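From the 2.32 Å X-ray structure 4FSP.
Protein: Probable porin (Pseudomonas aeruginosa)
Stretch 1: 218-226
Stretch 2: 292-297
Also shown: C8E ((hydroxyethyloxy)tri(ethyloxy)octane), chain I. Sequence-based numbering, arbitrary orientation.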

# COMPACT_ATOMS: atom_id res chain seq x y z
N GLU A 218 -15.65 -4.85 -2.20
CA GLU A 218 -16.28 -6.01 -2.82
C GLU A 218 -15.80 -6.16 -4.25
O GLU A 218 -16.04 -5.28 -5.08
N LEU A 219 -15.10 -7.26 -4.53
CA LEU A 219 -14.82 -7.63 -5.91
C LEU A 219 -16.02 -8.44 -6.35
O LEU A 219 -16.18 -9.59 -5.92
N GLU A 220 -16.87 -7.85 -7.19
CA GLU A 220 -18.18 -8.42 -7.47
C GLU A 220 -18.13 -9.87 -7.95
O GLU A 220 -17.23 -10.25 -8.71
N GLN A 221 -19.08 -10.67 -7.48
CA GLN A 221 -19.14 -12.10 -7.81
C GLN A 221 -17.93 -12.88 -7.29
O GLN A 221 -17.74 -14.04 -7.67
N VAL A 222 -17.10 -12.26 -6.44
CA VAL A 222 -15.97 -12.98 -5.84
C VAL A 222 -15.92 -12.94 -4.30
O VAL A 222 -16.12 -13.97 -3.65
N TYR A 223 -15.63 -11.77 -3.72
CA TYR A 223 -15.64 -11.64 -2.27
C TYR A 223 -15.98 -10.23 -1.82
O TYR A 223 -15.82 -9.27 -2.58
N ALA A 224 -16.45 -10.12 -0.58
CA ALA A 224 -16.64 -8.85 0.09
C ALA A 224 -15.80 -8.90 1.35
O ALA A 224 -15.71 -9.95 1.98
N GLN A 225 -15.20 -7.78 1.72
CA GLN A 225 -14.39 -7.73 2.93
C GLN A 225 -14.80 -6.54 3.78
O GLN A 225 -14.94 -5.43 3.28
N HIS A 226 -15.02 -6.79 5.07
CA HIS A 226 -15.30 -5.71 6.02
C HIS A 226 -14.02 -5.45 6.80
O HIS A 226 -13.35 -6.39 7.22
N GLY A 292 -7.27 -18.05 3.74
CA GLY A 292 -6.34 -16.97 3.97
C GLY A 292 -6.94 -15.62 3.61
O GLY A 292 -8.13 -15.53 3.27
N PHE A 293 -6.12 -14.58 3.67
CA PHE A 293 -6.57 -13.21 3.53
C PHE A 293 -6.62 -12.79 2.06
O PHE A 293 -5.60 -12.76 1.37
N PRO A 294 -7.81 -12.43 1.56
CA PRO A 294 -7.92 -12.05 0.16
C PRO A 294 -7.64 -10.57 -0.06
O PRO A 294 -7.91 -9.72 0.81
N TYR A 295 -7.08 -10.29 -1.24
CA TYR A 295 -6.83 -8.94 -1.72
C TYR A 295 -6.58 -8.97 -3.22
O TYR A 295 -6.41 -10.05 -3.79
N LEU A 296 -6.59 -7.82 -3.88
CA LEU A 296 -6.56 -7.80 -5.35
C LEU A 296 -5.15 -7.97 -5.90
O LEU A 296 -4.17 -7.52 -5.29
N GLU A 297 -5.04 -8.62 -7.05
CA GLU A 297 -3.81 -8.58 -7.85
C GLU A 297 -3.38 -7.13 -8.06
O GLU A 297 -4.22 -6.24 -8.29

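Stretch 1 is a tight hairpin, and three of its side chains, Leu 219, Tyr 223 and Gln 225, point toward the irregular segment 292-297. Tyr 223 (chi1 p) is the main bump. Its flat ring offers one face to Pro 294, whose CB sits 4.1 Å from the centroid of the Tyr 223 ring and almost on the ring normal, a CH-pi contact that suits the compact, rigid pyrrolidine. The tyrosine tip reaches farther, into a hollow bounded by the backbone of Tyr 295 and the side chain of Leu 296: Tyr 223 OH lies 3.5 Å from Tyr 295 CA and 3.6 Å from Leu 296 CD2. Tyr 295 (p) directs its CA-to-CB bond away, so it is its CA that Tyr 223 OH meets. Leu 296 (m, t) leaves its backbone sideways, but its branched end swings back, and its CD2 meets Leu 219 CD2 at 4.0 Å; Leu 219 is t, p. Both leucines are branched and apolar, so their methyls can meet with no polar group to satisfy.

Beyond the proline, the extended Gln 225 (t, t) supplies the polar link. Gln 225 NE2 donates to Pro 294 O at 3.2 Å, while one water donates to both Gln 225 OE1 and Pro 294 O, each at 2.8 Å. Phe 293 (t), though its CA-to-CB bond is sideways, has a ring long enough to bring CZ within 3.5 Å of Gln 225 OE1. Outside this interface, His 226 CE1 approaches detergent atom C8E C11 at 3.3 Å.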

# COMPACT_ATOMS: atom_id res chain seq x y z
CB GLU A 218 -17.81 -5.83 -2.80
CG GLU A 218 -18.57 -6.93 -3.52
CD GLU A 218 -20.08 -6.76 -3.46
OE1 GLU A 218 -20.58 -6.15 -2.48
OE2 GLU A 218 -20.77 -7.22 -4.39
CB LEU A 219 -13.57 -8.49 -6.02
CG LEU A 219 -13.23 -8.95 -7.44
CD1 LEU A 219 -12.87 -7.75 -8.35
CD2 LEU A 219 -12.07 -9.94 -7.39
CB GLU A 220 -18.97 -7.54 -8.44
CG GLU A 220 -19.31 -6.17 -7.85
CD GLU A 220 -20.30 -5.38 -8.70
OE1 GLU A 220 -20.77 -5.89 -9.74
OE2 GLU A 220 -20.62 -4.24 -8.31
CB GLN A 221 -19.31 -12.32 -9.33
CG GLN A 221 -20.43 -11.49 -9.98
CD GLN A 221 -21.79 -11.72 -9.32
OE1 GLN A 221 -22.09 -12.82 -8.85
NE2 GLN A 221 -22.61 -10.68 -9.28
CB VAL A 222 -14.60 -12.53 -6.41
CG1 VAL A 222 -13.53 -13.53 -5.99
CG2 VAL A 222 -14.66 -12.43 -7.92
CB TYR A 223 -14.28 -12.03 -1.67
CG TYR A 223 -13.20 -11.00 -1.89
CD1 TYR A 223 -12.45 -11.01 -3.05
CD2 TYR A 223 -12.93 -10.02 -0.94
CE1 TYR A 223 -11.45 -10.07 -3.28
CE2 TYR A 223 -11.92 -9.07 -1.15
CZ TYR A 223 -11.18 -9.11 -2.33
OH TYR A 223 -10.19 -8.18 -2.57
CB ALA A 224 -18.11 -8.64 0.46
CB GLN A 225 -12.91 -7.64 2.56
CG GLN A 225 -11.94 -7.35 3.70
CD GLN A 225 -10.48 -7.50 3.25
OE1 GLN A 225 -9.71 -6.52 3.22
NE2 GLN A 225 -10.11 -8.72 2.86
CB HIS A 226 -16.41 -6.11 7.00
CG HIS A 226 -17.75 -6.32 6.36
ND1 HIS A 226 -18.66 -5.29 6.19
CD2 HIS A 226 -18.35 -7.43 5.87
CE1 HIS A 226 -19.75 -5.76 5.61
NE2 HIS A 226 -19.59 -7.06 5.41
CB PHE A 293 -5.60 -12.30 4.29
CG PHE A 293 -5.99 -10.84 4.26
CD1 PHE A 293 -6.96 -10.34 5.13
CD2 PHE A 293 -5.38 -9.98 3.37
CE1 PHE A 293 -7.32 -8.99 5.09
CE2 PHE A 293 -5.74 -8.62 3.34
CZ PHE A 293 -6.71 -8.13 4.19
CB PRO A 294 -9.38 -12.33 -0.17
CG PRO A 294 -10.09 -12.02 1.12
CD PRO A 294 -9.11 -12.37 2.25
CB TYR A 295 -5.67 -8.28 -0.96
CG TYR A 295 -4.33 -9.04 -0.92
CD1 TYR A 295 -4.16 -10.18 -0.14
CD2 TYR A 295 -3.22 -8.55 -1.59
CE1 TYR A 295 -2.93 -10.83 -0.07
CE2 TYR A 295 -2.00 -9.19 -1.53
CZ TYR A 295 -1.86 -10.32 -0.76
OH TYR A 295 -0.63 -10.95 -0.70
CB LEU A 296 -7.16 -6.50 -5.89
CG LEU A 296 -8.58 -6.17 -5.43
CD1 LEU A 296 -8.98 -4.75 -5.84
CD2 LEU A 296 -9.55 -7.20 -5.98
CB GLU A 297 -4.03 -9.22 -9.22
CG GLU A 297 -4.31 -10.71 -9.19
CD GLU A 297 -4.27 -11.33 -10.58
OE1 GLU A 297 -4.05 -10.58 -11.56
OE2 GLU A 297 -4.45 -12.56 -10.69
C4 C8E I . -20.20 3.00 10.25
C5 C8E I . -20.15 1.49 10.03
C6 C8E I . -21.12 1.01 8.95
C7 C8E I . -21.19 -0.51 9.03
C8 C8E I . -22.12 -1.14 8.01
O9 C8E I . -21.85 -2.53 7.92
C10 C8E I . -22.92 -3.27 7.37
C11 C8E I . -22.47 -4.70 7.11
O12 C8E I . -23.42 -5.44 6.37
O HOH W 1 -7.98 -6.90 1.10